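Local coordinates for kinetochore protein mis18 (Schizosaccharomyces pombe, PDB 5J6P) that works in the complex that recruits CENP-A to centromeres and maintains the deacetylated state of histones in the central core of the centromere, at residues Ser2-Phe7 against Asp18-Val23; Phe7-Cys12 against Thr64-Val69; Ser35-Asn40 against Asp86-Ser91; Arg43-Phe48 against Glu60-Arg65; Gly54-Ser59 against Asn75-Tyr80. One frame throughout, in Å; residues are numbered along the deposited sequence.

Contact 1. Residues Ser2-Phe7 against Asp18-Val23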
# COMPACT_ATOMS: atom_id res chain seq x y z
N SER A 2 -9.32 -9.43 12.19
CA SER A 2 -8.21 -9.01 13.08
C SER A 2 -6.90 -8.52 12.39
O SER A 2 -5.89 -8.20 13.06
CB SER A 2 -7.90 -10.11 14.13
OG SER A 2 -7.59 -11.36 13.53
N GLN A 3 -6.95 -8.40 11.06
CA GLN A 3 -5.76 -8.10 10.27
C GLN A 3 -5.85 -6.65 9.78
O GLN A 3 -6.91 -6.25 9.28
CB GLN A 3 -5.62 -9.09 9.10
CG GLN A 3 -4.17 -9.31 8.66
CD GLN A 3 -3.29 -9.89 9.75
OE1 GLN A 3 -2.32 -9.27 10.22
NE2 GLN A 3 -3.63 -11.09 10.19
N PRO A 4 -4.76 -5.86 9.94
CA PRO A 4 -4.76 -4.45 9.50
C PRO A 4 -5.11 -4.21 8.01
O PRO A 4 -4.96 -5.12 7.17
CB PRO A 4 -3.31 -3.98 9.77
CG PRO A 4 -2.76 -4.94 10.79
CD PRO A 4 -3.43 -6.25 10.45
N SER A 5 -5.58 -3.00 7.72
CA SER A 5 -5.57 -2.46 6.37
C SER A 5 -4.58 -1.30 6.17
O SER A 5 -4.10 -0.68 7.13
CB SER A 5 -6.98 -2.08 5.94
OG SER A 5 -7.84 -3.21 5.89
N VAL A 6 -4.23 -1.07 4.91
CA VAL A 6 -3.40 0.08 4.52
C VAL A 6 -4.19 0.90 3.53
O VAL A 6 -5.00 0.35 2.78
CB VAL A 6 -2.09 -0.40 3.90
CG1 VAL A 6 -1.46 0.65 3.00
CG2 VAL A 6 -1.12 -0.75 5.00
N PHE A 7 -3.94 2.21 3.52
CA PHE A 7 -4.76 3.15 2.74
C PHE A 7 -3.98 3.88 1.71
O PHE A 7 -2.91 4.44 2.02
CB PHE A 7 -5.44 4.18 3.67
CG PHE A 7 -6.28 3.54 4.72
CD1 PHE A 7 -7.44 2.89 4.36
CD2 PHE A 7 -5.88 3.52 6.04
CE1 PHE A 7 -8.20 2.24 5.30
CE2 PHE A 7 -6.65 2.88 6.99
CZ PHE A 7 -7.80 2.25 6.63
N ASP A 18 -2.55 3.81 7.70
CA ASP A 18 -3.06 2.46 7.96
C ASP A 18 -4.05 2.45 9.09
O ASP A 18 -4.29 3.47 9.72
CB ASP A 18 -1.91 1.53 8.32
CG ASP A 18 -1.14 2.03 9.50
OD1 ASP A 18 -1.76 2.33 10.54
OD2 ASP A 18 0.09 2.16 9.36
N SER A 19 -4.61 1.27 9.32
CA SER A 19 -5.62 1.05 10.36
C SER A 19 -5.15 1.31 11.75
O SER A 19 -5.95 1.63 12.59
CB SER A 19 -6.16 -0.37 10.33
OG SER A 19 -7.32 -0.39 9.53
N ASN A 20 -3.87 1.20 12.00
CA ASN A 20 -3.39 1.31 13.37
C ASN A 20 -3.50 2.69 14.01
O ASN A 20 -3.65 2.78 15.23
CB ASN A 20 -1.99 0.69 13.47
CG ASN A 20 -2.04 -0.81 13.22
OD1 ASN A 20 -3.13 -1.41 13.04
ND2 ASN A 20 -0.89 -1.43 13.19
N ALA A 21 -3.49 3.74 13.19
CA ALA A 21 -3.87 5.08 13.65
C ALA A 21 -5.39 5.40 13.56
O ALA A 21 -5.78 6.58 13.64
CB ALA A 21 -3.07 6.14 12.91
N TRP A 22 -6.25 4.38 13.45
CA TRP A 22 -7.69 4.61 13.36
C TRP A 22 -8.25 5.24 14.63
O TRP A 22 -7.66 5.10 15.72
CB TRP A 22 -8.38 3.30 13.04
CG TRP A 22 -9.84 3.30 12.90
CD1 TRP A 22 -10.75 3.27 13.91
CD2 TRP A 22 -10.57 3.16 11.68
NE1 TRP A 22 -12.03 3.17 13.38
CE2 TRP A 22 -11.95 3.10 12.02
CE3 TRP A 22 -10.20 3.09 10.31
CZ2 TRP A 22 -12.97 3.00 11.05
CZ3 TRP A 22 -11.22 2.98 9.33
CH2 TRP A 22 -12.59 2.93 9.71
N VAL A 23 -9.34 5.97 14.44
CA VAL A 23 -9.99 6.78 15.47
C VAL A 23 -11.47 6.47 15.47
O VAL A 23 -11.99 5.93 16.45
CB VAL A 23 -9.80 8.28 15.21
CG1 VAL A 23 -10.66 9.12 16.16
CG2 VAL A 23 -8.33 8.66 15.31
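A single backbone hydrogen bond ties Ser2-Phe7 to Asp18-Val23: the amide N of Ser19 donates to the carbonyl O of Ser5 over 3.0 Å. The N-H points well at its acceptor (159°), yet the donor sits above the carbonyl plane, 32° out of it, instead of on a lone pair. Next to this bond Val6 and Asp18 form an antiparallel non-hydrogen-bonded pair with their CA atoms 4.2 Å apart. Their side chains share one face of the sheet and cross obliquely, CG2 of Val6 meeting CB of Asp18 at 4.1 Å.

Further polar contacts, weaker, accompany the turn. Asp18 holds its CG in the crowded position between N and carbonyl carbon, so that OD1 weakly accepts the amide N of Asn20 at 2.8 Å, as in an Asx turn. OD2 reaches across the subunit interface to the hydroxyl of Tyr98 of the second subunit. The backbone bond from Trp22 N to Ser19 O closes a type I turn, which carries the chain from the small three-stranded sheet of the Mis18 (Yippee-like, beta-tent) domain to strand 22-26, an outermost strand of the six-stranded one.

Phe7, whose CG lies beside the backbone N (chi1 -58°), brings the packing contacts. Its ring edge meets the Asp18 backbone: CE2 of Phe7 comes within 3.4 Å of the carbonyl C of Asp18, and Asp18 O lies in plane at that edge. The apolar pair is CZ of Phe7 with CZ3 of Trp22, 4.4 Å apart at the indole's edge, while Phe32 meets the same phenyl ring. Leu100 of the second subunit packs against Pro4, Val6 and Asp18.

Contact 2. Residues Phe7-Cys12 against Thr64-Val69. With ZN (zinc ion), chain D.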
# COMPACT_ATOMS: atom_id res chain seq x y z
N PHE A 7 -3.94 2.21 3.52
CA PHE A 7 -4.76 3.15 2.74
C PHE A 7 -3.98 3.88 1.71
O PHE A 7 -2.91 4.44 2.02
CB PHE A 7 -5.44 4.18 3.67
CG PHE A 7 -6.28 3.54 4.72
CD1 PHE A 7 -7.44 2.89 4.36
CD2 PHE A 7 -5.88 3.52 6.04
CE1 PHE A 7 -8.20 2.24 5.30
CE2 PHE A 7 -6.65 2.88 6.99
CZ PHE A 7 -7.80 2.25 6.63
N GLN A 8 -4.54 3.97 0.51
CA GLN A 8 -3.92 4.69 -0.60
C GLN A 8 -4.83 5.59 -1.41
O GLN A 8 -5.98 5.27 -1.63
CB GLN A 8 -3.38 3.70 -1.61
CG GLN A 8 -2.59 2.51 -1.11
CD GLN A 8 -2.49 1.49 -2.21
OE1 GLN A 8 -1.45 1.37 -2.91
NE2 GLN A 8 -3.60 0.81 -2.44
N CYS A 9 -4.28 6.68 -1.94
CA CYS A 9 -5.02 7.52 -2.88
C CYS A 9 -5.34 6.74 -4.16
O CYS A 9 -4.43 6.32 -4.88
CB CYS A 9 -4.23 8.78 -3.21
SG CYS A 9 -4.63 9.52 -4.81
N LYS A 10 -6.62 6.55 -4.44
CA LYS A 10 -7.09 5.80 -5.61
C LYS A 10 -6.38 6.15 -6.90
O LYS A 10 -6.30 5.30 -7.82
CB LYS A 10 -8.57 6.03 -5.84
CG LYS A 10 -9.49 5.24 -4.91
CD LYS A 10 -10.66 4.67 -5.70
CE LYS A 10 -11.99 4.71 -4.96
NZ LYS A 10 -13.05 5.02 -5.97
N LYS A 11 -5.92 7.39 -7.00
CA LYS A 11 -5.43 7.90 -8.26
C LYS A 11 -3.99 7.51 -8.51
O LYS A 11 -3.70 7.00 -9.55
CB LYS A 11 -5.53 9.43 -8.28
CG LYS A 11 -5.68 9.95 -9.69
CD LYS A 11 -4.91 11.22 -9.96
CE LYS A 11 -4.90 11.48 -11.47
NZ LYS A 11 -5.28 12.88 -11.80
N CYS A 12 -3.12 7.73 -7.53
CA CYS A 12 -1.70 7.43 -7.70
C CYS A 12 -1.21 6.24 -6.87
O CYS A 12 -0.12 5.72 -7.11
CB CYS A 12 -0.85 8.66 -7.37
SG CYS A 12 -0.69 9.02 -5.61
N THR A 64 -0.09 14.84 -1.87
CA THR A 64 1.12 15.54 -2.34
C THR A 64 1.66 15.09 -3.68
O THR A 64 2.30 15.87 -4.35
CB THR A 64 2.30 15.34 -1.42
OG1 THR A 64 2.32 13.96 -1.04
CG2 THR A 64 2.19 16.23 -0.21
N ARG A 65 1.43 13.83 -4.05
CA ARG A 65 1.80 13.35 -5.37
C ARG A 65 0.80 13.69 -6.49
O ARG A 65 1.21 14.25 -7.49
CB ARG A 65 2.03 11.84 -5.32
CG ARG A 65 2.45 11.28 -6.67
CD ARG A 65 3.22 10.00 -6.57
NE ARG A 65 4.59 10.28 -6.17
CZ ARG A 65 5.19 9.76 -5.10
NH1 ARG A 65 4.57 8.85 -4.29
NH2 ARG A 65 6.45 10.14 -4.86
N CYS A 66 -0.46 13.30 -6.34
CA CYS A 66 -1.44 13.43 -7.41
C CYS A 66 -2.34 14.65 -7.24
O CYS A 66 -3.29 14.84 -8.01
CB CYS A 66 -2.29 12.16 -7.51
SG CYS A 66 -3.74 12.15 -6.42
N ASN A 67 -2.04 15.48 -6.25
CA ASN A 67 -2.85 16.71 -6.01
C ASN A 67 -4.37 16.54 -5.83
O ASN A 67 -5.08 17.49 -5.77
CB ASN A 67 -2.62 17.73 -7.13
CG ASN A 67 -1.18 18.12 -7.25
OD1 ASN A 67 -0.51 18.41 -6.26
ND2 ASN A 67 -0.67 18.10 -8.46
N GLU A 68 -4.86 15.32 -5.71
CA GLU A 68 -6.26 15.10 -5.57
C GLU A 68 -6.69 15.47 -4.14
O GLU A 68 -5.95 15.30 -3.17
CB GLU A 68 -6.55 13.63 -5.85
CG GLU A 68 -7.99 13.34 -6.22
CD GLU A 68 -8.31 13.64 -7.67
OE1 GLU A 68 -7.71 14.55 -8.26
OE2 GLU A 68 -9.18 12.96 -8.23
N VAL A 69 -7.89 16.02 -4.05
CA VAL A 69 -8.50 16.31 -2.79
C VAL A 69 -9.11 14.99 -2.35
O VAL A 69 -9.97 14.42 -3.03
CB VAL A 69 -9.52 17.47 -2.90
CG1 VAL A 69 -10.29 17.66 -1.60
CG2 VAL A 69 -8.78 18.77 -3.21
ZN ZN D . -2.71 10.74 -5.14
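Packed most closely around the zinc ion, Cys9 and Cys66 bring together two segments that lie more than fifty residues apart in the chain. SG of Cys9 bonds the metal at 2.3 Å and SG of Cys66 at 2.2 Å. Cys9 reaches inward with SG anti to its backbone N, whereas Cys12 and Cys66 both carry SG in the crowded position between N and carbonyl carbon. Cys12 completes the site together with Cys63; in this model its SG lies 2.7 Å from the zinc. Behind the sulfurs, CB of Cys12 rests on CB of Cys66 at 3.8 Å. The two Cys-x-x-Cys turns thus resemble paired zinc knuckles. The amide N of Cys12 donates to SG of Cys9 at an N-H angle of 165°, and weaker bonds run from Lys11 N to the same sulfur and from Glu68 N to SG of Cys66.

Toward solvent the packing loosens into the long side chains of Lys11 and Arg65, both exposed. Lys11, bent at chi2 and chi4, lays its CD against CB of Cys66 at 3.7 Å. NZ of Lys11 stays 4.6 Å from OE1 of Glu68, where a weak attraction is possible, though the charged atoms are not in contact; OE2 of Glu68 pairs with Lys94. On the flank of Cys12 the Arg65 chain runs alongside the sulfur, CB approaching SG at 3.9 Å. The carbonyl O of Lys11 accepts from NH2 of Arg65 of the second subunit.

With four cysteines around one cation, the sulfurs are probably thiolates, their surplus negative charge partly offset by the amide N-H groups and perhaps by the nearby lysine and arginine.

Contact 3. Residues Ser35-Asn40 against Asp86-Ser91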
# COMPACT_ATOMS: atom_id res chain seq x y z
N SER A 35 -5.65 9.44 13.23
CA SER A 35 -4.88 10.30 14.09
C SER A 35 -3.48 10.51 13.58
O SER A 35 -2.69 11.27 14.18
CB SER A 35 -4.79 9.66 15.48
OG SER A 35 -4.05 8.44 15.44
N ASP A 36 -3.14 9.78 12.53
CA ASP A 36 -1.84 9.99 11.89
C ASP A 36 -1.86 9.62 10.42
O ASP A 36 -2.66 8.79 9.99
CB ASP A 36 -0.70 9.24 12.63
CG ASP A 36 0.66 9.93 12.46
OD1 ASP A 36 0.74 10.94 11.71
OD2 ASP A 36 1.66 9.50 13.06
N ALA A 37 -0.94 10.25 9.68
CA ALA A 37 -0.69 9.87 8.30
C ALA A 37 0.75 10.00 7.98
O ALA A 37 1.48 10.72 8.62
CB ALA A 37 -1.50 10.76 7.37
N VAL A 38 1.15 9.35 6.90
CA VAL A 38 2.53 9.41 6.44
C VAL A 38 2.99 10.85 6.24
O VAL A 38 2.26 11.66 5.66
CB VAL A 38 2.70 8.66 5.11
CG1 VAL A 38 4.15 8.78 4.64
CG2 VAL A 38 2.23 7.20 5.23
N GLU A 39 4.20 11.15 6.68
CA GLU A 39 4.59 12.54 6.83
C GLU A 39 4.40 13.35 5.56
O GLU A 39 3.58 14.29 5.54
CB GLU A 39 6.02 12.69 7.35
CG GLU A 39 6.05 12.93 8.85
CD GLU A 39 7.46 12.91 9.40
OE1 GLU A 39 8.36 13.49 8.73
OE2 GLU A 39 7.68 12.31 10.48
N ASN A 40 5.11 13.01 4.50
CA ASN A 40 4.96 13.85 3.34
C ASN A 40 3.84 13.43 2.37
O ASN A 40 3.74 14.00 1.28
CB ASN A 40 6.32 14.11 2.71
CG ASN A 40 7.18 15.03 3.58
OD1 ASN A 40 8.32 14.69 3.93
ND2 ASN A 40 6.62 16.18 3.96
N ASP A 86 -8.47 18.40 14.47
CA ASP A 86 -7.05 18.26 14.21
C ASP A 86 -6.58 16.82 13.96
O ASP A 86 -5.46 16.41 14.37
CB ASP A 86 -6.26 18.98 15.31
CG ASP A 86 -6.49 20.47 15.26
OD1 ASP A 86 -7.13 20.93 14.28
OD2 ASP A 86 -6.05 21.19 16.19
N MET A 87 -7.44 16.08 13.24
CA MET A 87 -7.17 14.72 12.81
C MET A 87 -7.50 14.62 11.33
O MET A 87 -8.33 15.38 10.81
CB MET A 87 -8.01 13.67 13.57
CG MET A 87 -7.98 13.72 15.07
SD MET A 87 -6.68 12.91 16.01
CE MET A 87 -5.25 14.00 15.91
N TYR A 88 -6.91 13.60 10.71
CA TYR A 88 -7.01 13.36 9.28
C TYR A 88 -8.28 12.62 8.94
O TYR A 88 -8.38 11.45 9.22
CB TYR A 88 -5.80 12.57 8.76
CG TYR A 88 -4.47 13.22 9.10
CD1 TYR A 88 -3.89 14.17 8.28
CD2 TYR A 88 -3.79 12.85 10.25
CE1 TYR A 88 -2.65 14.74 8.60
CE2 TYR A 88 -2.57 13.41 10.58
CZ TYR A 88 -2.00 14.35 9.76
OH TYR A 88 -0.78 14.86 10.13
N THR A 89 -9.21 13.31 8.30
CA THR A 89 -10.50 12.76 7.95
C THR A 89 -10.57 12.54 6.44
O THR A 89 -10.79 13.46 5.66
CB THR A 89 -11.66 13.70 8.41
OG1 THR A 89 -11.59 13.90 9.84
CG2 THR A 89 -13.00 13.14 8.05
N PHE A 90 -10.46 11.27 6.06
CA PHE A 90 -10.42 10.84 4.68
C PHE A 90 -11.74 10.46 4.04
O PHE A 90 -12.63 9.90 4.67
CB PHE A 90 -9.46 9.65 4.57
CG PHE A 90 -8.02 10.03 4.82
CD1 PHE A 90 -7.34 10.83 3.94
CD2 PHE A 90 -7.37 9.62 5.96
CE1 PHE A 90 -6.02 11.22 4.19
CE2 PHE A 90 -6.06 10.00 6.21
CZ PHE A 90 -5.38 10.80 5.32
N SER A 91 -11.81 10.71 2.76
CA SER A 91 -12.98 10.49 1.94
C SER A 91 -12.93 9.05 1.36
O SER A 91 -12.01 8.72 0.65
CB SER A 91 -12.94 11.59 0.85
OG SER A 91 -14.15 11.74 0.16
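The phenol ring of Tyr88 carries the methyl group of Ala37 on one face, while the carbonyl C of Ser35 lies at its edge, near the ring plane. CB of Ala37 stands 4.0 Å from the centroid of the Tyr88 ring and only 3° off its normal, a CH-pi contact centred on the ring. The same methyl meets a second aromatic edge-on, with CZ of Phe90 4.4 Å from CB of Ala37. CE2 of Tyr88 also comes within 3.7 Å of CA of Asp36.

This is the loop after strand 31-34 passing over strand 88-91 of the six-stranded sheet, the touching parts running 59° apart. Both rings project from one face of that strand, where Leu61 of strand 57-63 also packs against them. No hydrogen bond joins the two segments.

At the other end Met87, bent at chi2 and chi3, curls its thioether onto the backbone of Ser35, with SD 3.7 Å from CA of Ser35. An alanine in place of Met87 would remove CG, SD and CE and would probably lose the packing against CA and CB of Ser35. The hydroxyl of Ser35 turns elsewhere, bonding to the carbonyl O of Ala21, and OD1 of Asp36 weakly accepts the amide N of Ala37.

Contact 4. Residues Arg43-Phe48 against Glu60-Arg65. With ZN (zinc ion), chain D.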
# COMPACT_ATOMS: atom_id res chain seq x y z
N ARG A 43 -1.11 17.23 2.10
CA ARG A 43 -1.00 18.71 2.20
C ARG A 43 -2.32 19.28 2.70
O ARG A 43 -3.38 18.90 2.21
CB ARG A 43 -0.72 19.29 0.81
CG ARG A 43 -0.45 20.79 0.69
CD ARG A 43 -0.58 21.33 -0.75
NE ARG A 43 0.00 20.37 -1.69
CZ ARG A 43 -0.57 19.84 -2.77
NH1 ARG A 43 -1.76 20.21 -3.22
NH2 ARG A 43 0.11 18.95 -3.48
N VAL A 44 -2.26 20.21 3.67
CA VAL A 44 -3.44 20.91 4.16
C VAL A 44 -3.53 22.21 3.38
O VAL A 44 -2.61 23.00 3.43
CB VAL A 44 -3.29 21.27 5.66
CG1 VAL A 44 -4.56 21.89 6.20
CG2 VAL A 44 -2.95 20.04 6.48
N GLU A 45 -4.62 22.45 2.66
CA GLU A 45 -4.76 23.70 1.88
C GLU A 45 -5.21 24.84 2.82
O GLU A 45 -6.07 24.63 3.65
CB GLU A 45 -5.78 23.54 0.75
CG GLU A 45 -5.66 22.29 -0.13
CD GLU A 45 -4.33 22.17 -0.86
OE1 GLU A 45 -3.61 23.17 -1.06
OE2 GLU A 45 -4.00 21.04 -1.28
N ASP A 46 -4.68 26.06 2.64
CA ASP A 46 -4.90 27.18 3.62
C ASP A 46 -6.26 27.95 3.57
O ASP A 46 -6.51 28.75 4.43
CB ASP A 46 -3.70 28.17 3.70
CG ASP A 46 -2.90 28.26 2.41
OD1 ASP A 46 -3.52 28.52 1.34
OD2 ASP A 46 -1.65 28.07 2.48
N THR A 47 -7.10 27.71 2.57
CA THR A 47 -8.52 28.02 2.65
C THR A 47 -9.19 27.20 3.79
O THR A 47 -8.86 26.03 3.99
CB THR A 47 -9.27 27.62 1.35
OG1 THR A 47 -8.44 27.90 0.21
CG2 THR A 47 -10.68 28.31 1.21
N PHE A 48 -10.14 27.84 4.48
CA PHE A 48 -10.90 27.28 5.62
C PHE A 48 -12.36 27.33 5.22
O PHE A 48 -12.84 28.37 4.81
CB PHE A 48 -10.77 28.17 6.85
CG PHE A 48 -9.41 28.15 7.55
CD1 PHE A 48 -9.05 27.08 8.37
CD2 PHE A 48 -8.56 29.25 7.49
CE1 PHE A 48 -7.85 27.09 9.08
CE2 PHE A 48 -7.35 29.27 8.19
CZ PHE A 48 -6.99 28.19 8.98
N GLU A 60 -9.18 21.56 3.38
CA GLU A 60 -9.03 20.41 2.49
C GLU A 60 -7.67 19.70 2.59
O GLU A 60 -6.66 20.36 2.77
CB GLU A 60 -9.25 20.87 1.08
CG GLU A 60 -10.71 21.11 0.77
CD GLU A 60 -10.94 21.46 -0.68
OE1 GLU A 60 -10.06 22.17 -1.26
OE2 GLU A 60 -11.98 21.03 -1.23
N LEU A 61 -7.68 18.35 2.50
CA LEU A 61 -6.45 17.52 2.40
C LEU A 61 -6.22 17.02 0.97
O LEU A 61 -7.12 16.38 0.39
CB LEU A 61 -6.56 16.27 3.24
CG LEU A 61 -6.25 16.24 4.71
CD1 LEU A 61 -6.40 14.80 5.20
CD2 LEU A 61 -4.85 16.77 4.94
N SER A 62 -5.00 17.25 0.47
CA SER A 62 -4.57 16.84 -0.89
C SER A 62 -3.43 15.79 -0.88
O SER A 62 -2.59 15.86 0.01
CB SER A 62 -4.08 18.08 -1.62
OG SER A 62 -5.13 19.02 -1.80
N CYS A 63 -3.41 14.89 -1.86
CA CYS A 63 -2.33 13.93 -2.01
C CYS A 63 -1.12 14.59 -2.66
O CYS A 63 -1.14 14.88 -3.86
CB CYS A 63 -2.79 12.72 -2.84
SG CYS A 63 -1.45 11.84 -3.67
N THR A 64 -0.09 14.84 -1.87
CA THR A 64 1.12 15.54 -2.34
C THR A 64 1.66 15.09 -3.68
O THR A 64 2.30 15.87 -4.35
CB THR A 64 2.30 15.34 -1.42
OG1 THR A 64 2.32 13.96 -1.04
CG2 THR A 64 2.19 16.23 -0.21
N ARG A 65 1.43 13.83 -4.05
CA ARG A 65 1.80 13.35 -5.37
C ARG A 65 0.80 13.69 -6.49
O ARG A 65 1.21 14.25 -7.49
CB ARG A 65 2.03 11.84 -5.32
CG ARG A 65 2.45 11.28 -6.67
CD ARG A 65 3.22 10.00 -6.57
NE ARG A 65 4.59 10.28 -6.17
CZ ARG A 65 5.19 9.76 -5.10
NH1 ARG A 65 4.57 8.85 -4.29
NH2 ARG A 65 6.45 10.14 -4.86
ZN ZN D . -2.71 10.74 -5.14
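Arg43 lies along the hairpin of strands 42-50 and 57-63, its CG anti to the backbone N (chi1 -175°). Its CB faces the carbonyl O of Ser62 at 4.0 Å. A bend at chi3 then folds the guanidinium back, so that NH1 comes within 3.5 Å of CB of Ser62. The same NH1 forms a salt bridge to OE2 of Glu45 at 3.1 Å, on the syn lone pair but 27° out of the guanidinium plane. At the far tip, NH2 passes CA of Thr64 and bonds to OD1 of Asn67.

Beneath this chain Arg43 and Ser62 form an antiparallel hydrogen-bonded pair, each amide N lying 2.9 Å from the other residue's carbonyl O. Glu45 N continues the pairing to Glu60 O, nearly along the C=O axis. The side chains of Val44 and Leu61 cross obliquely on the opposite face, CG2 of Val44 4.1 Å from CD2 of Leu61. Strand 57-63 runs on into Cys63, whose SG binds the zinc ion at 2.2 Å.

An alanine in place of Arg43 would lose the salt bridge and the bond to Asn67, and would probably leave the Glu45 carboxylate held less firmly, by the Ser62 hydroxyl. That carboxylate oxygen is gripped twice, since the hydroxyl of Ser62 donates to its anti lone pair; the arginine and the hydroxyl together are likely to keep Glu45 ionised.

Contact 5. Residues Gly54-Ser59 against Asn75-Tyr80; sequences GLCVYS and NSTPIY
Asn75 sets its CG beside the backbone N (chi1 -42°) and turns its amide by chi2 of -79°, which swings ND2 back across the opposite strand. Its backbone is locally helix-like, and with Ser76 it faces Val57 as a classic beta bulge in the hairpin of strands 57-63 and 69-76. The carbonyl O of Val57 takes both amides: Asn75 N lies 2.5 Å from it, nearly along the C=O axis, and Ser76 N lies 3.1 Å from it on a lone pair. In return Val57 N donates to Ser76 O at 2.9 Å, a nearly straight bond of 167°.

ND2 of Asn75 adds a weak third bond to Val57 O and another weak one to OG of Ser59, whose stronger partner is the carbonyl O of Thr47. On one face CB of Val57 meets CB of Ser76 at 3.9 Å.

Past the bulge the strand pairing ends and the contact turns apolar, far from the zinc site. SG of Cys56 touches CD of Pro78 at 4.0 Å, while Leu55 and Pro78 cross obliquely, CD2 of Leu55 4.0 Å from CG of Pro78. Leu55 and Tyr80 meet at about a right angle, CD1 of the leucine 3.4 Å from OH of the tyrosine.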
# COMPACT_ATOMS: atom_id res chain seq x y z
N GLY A 54 -23.31 24.38 8.21
CA GLY A 54 -22.72 25.55 8.87
C GLY A 54 -21.87 25.33 10.13
O GLY A 54 -21.28 26.28 10.64
N LEU A 55 -21.75 24.10 10.62
CA LEU A 55 -21.34 23.87 12.00
C LEU A 55 -19.84 23.75 12.27
O LEU A 55 -19.35 24.21 13.32
CB LEU A 55 -22.08 22.66 12.59
CG LEU A 55 -23.26 23.04 13.50
CD1 LEU A 55 -24.09 21.79 13.82
CD2 LEU A 55 -22.75 23.73 14.78
N CYS A 56 -19.10 23.10 11.36
CA CYS A 56 -17.66 22.93 11.57
C CYS A 56 -16.85 23.69 10.56
O CYS A 56 -17.38 24.17 9.55
CB CYS A 56 -17.29 21.46 11.51
SG CYS A 56 -18.57 20.43 12.21
N VAL A 57 -15.56 23.79 10.84
CA VAL A 57 -14.61 24.39 9.92
C VAL A 57 -13.43 23.44 9.61
O VAL A 57 -12.69 22.99 10.51
CB VAL A 57 -14.15 25.76 10.45
CG1 VAL A 57 -12.94 26.31 9.69
CG2 VAL A 57 -15.31 26.74 10.39
N TYR A 58 -13.24 23.19 8.32
CA TYR A 58 -12.19 22.31 7.84
C TYR A 58 -11.39 22.93 6.72
O TYR A 58 -11.87 23.76 5.95
CB TYR A 58 -12.80 21.02 7.35
CG TYR A 58 -13.58 21.16 6.06
CD1 TYR A 58 -12.95 21.10 4.83
CD2 TYR A 58 -14.96 21.30 6.08
CE1 TYR A 58 -13.65 21.19 3.66
CE2 TYR A 58 -15.67 21.39 4.90
CZ TYR A 58 -15.01 21.34 3.70
OH TYR A 58 -15.69 21.43 2.52
N SER A 59 -10.15 22.49 6.64
CA SER A 59 -9.28 22.74 5.51
C SER A 59 -9.19 21.44 4.70
O SER A 59 -9.14 20.35 5.28
CB SER A 59 -7.92 23.18 6.01
OG SER A 59 -8.02 24.51 6.50
N ASN A 75 -10.80 21.87 11.73
CA ASN A 75 -10.03 22.75 12.62
C ASN A 75 -10.87 23.23 13.81
O ASN A 75 -10.32 23.43 14.90
CB ASN A 75 -9.51 23.98 11.86
CG ASN A 75 -8.96 23.64 10.48
OD1 ASN A 75 -7.84 23.16 10.34
ND2 ASN A 75 -9.76 23.90 9.46
N SER A 76 -12.18 23.42 13.57
CA SER A 76 -13.12 23.90 14.56
C SER A 76 -14.35 23.07 14.55
O SER A 76 -14.99 22.91 13.51
CB SER A 76 -13.57 25.34 14.30
OG SER A 76 -12.46 26.20 14.33
N THR A 77 -14.70 22.59 15.73
CA THR A 77 -15.85 21.74 15.93
C THR A 77 -16.64 22.15 17.17
O THR A 77 -16.12 22.92 18.03
CB THR A 77 -15.38 20.27 16.10
OG1 THR A 77 -14.26 20.21 17.00
CG2 THR A 77 -14.96 19.72 14.78
N PRO A 78 -17.88 21.63 17.27
CA PRO A 78 -18.64 21.56 18.51
C PRO A 78 -17.97 20.58 19.48
O PRO A 78 -16.88 20.12 19.19
CB PRO A 78 -19.96 20.93 18.06
CG PRO A 78 -20.15 21.42 16.68
CD PRO A 78 -18.76 21.32 16.12
N ILE A 79 -18.59 20.32 20.62
CA ILE A 79 -18.07 19.31 21.59
C ILE A 79 -18.04 17.93 21.03
O ILE A 79 -17.08 17.20 21.26
CB ILE A 79 -18.83 19.16 22.96
CG1 ILE A 79 -20.36 19.36 22.82
CG2 ILE A 79 -18.15 19.96 24.09
CD1 ILE A 79 -20.87 20.79 22.91
N TYR A 80 -19.12 17.59 20.34
CA TYR A 80 -19.38 16.20 20.02
C TYR A 80 -18.40 15.68 18.95
O TYR A 80 -17.88 14.55 19.05
CB TYR A 80 -20.87 15.94 19.71
CG TYR A 80 -21.58 16.85 18.74
CD1 TYR A 80 -22.12 18.09 19.14
CD2 TYR A 80 -21.79 16.46 17.42
CE1 TYR A 80 -22.80 18.91 18.23
CE2 TYR A 80 -22.48 17.27 16.51
CZ TYR A 80 -22.97 18.49 16.92
OH TYR A 80 -23.65 19.27 16.00

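Overall arrangement
Contact 1 closes before contacts 3, 4 and 5 begin, whereas contact 2 reaches from strand 5-9 to the turn after strand 57-63; contacts 4 and 5 are nested within the loop that contact 3 closes. Contacts 4 and 5 share strand 57-63 of the six-stranded sheet, with centres about 17 Å apart. Contacts 2 and 4 share Thr64 and Arg65, between the ligands Cys63 and Cys66; the zinc ion joins the three-stranded sheet to the larger one. Contact 3 sits nearest the middle of the chain, while contacts 1 and 5, about 25 Å apart between centres, lie on opposite sides. Contacts 1 and 2 touch the second subunit most, so strand 5-9 lies near both metal and subunit interface.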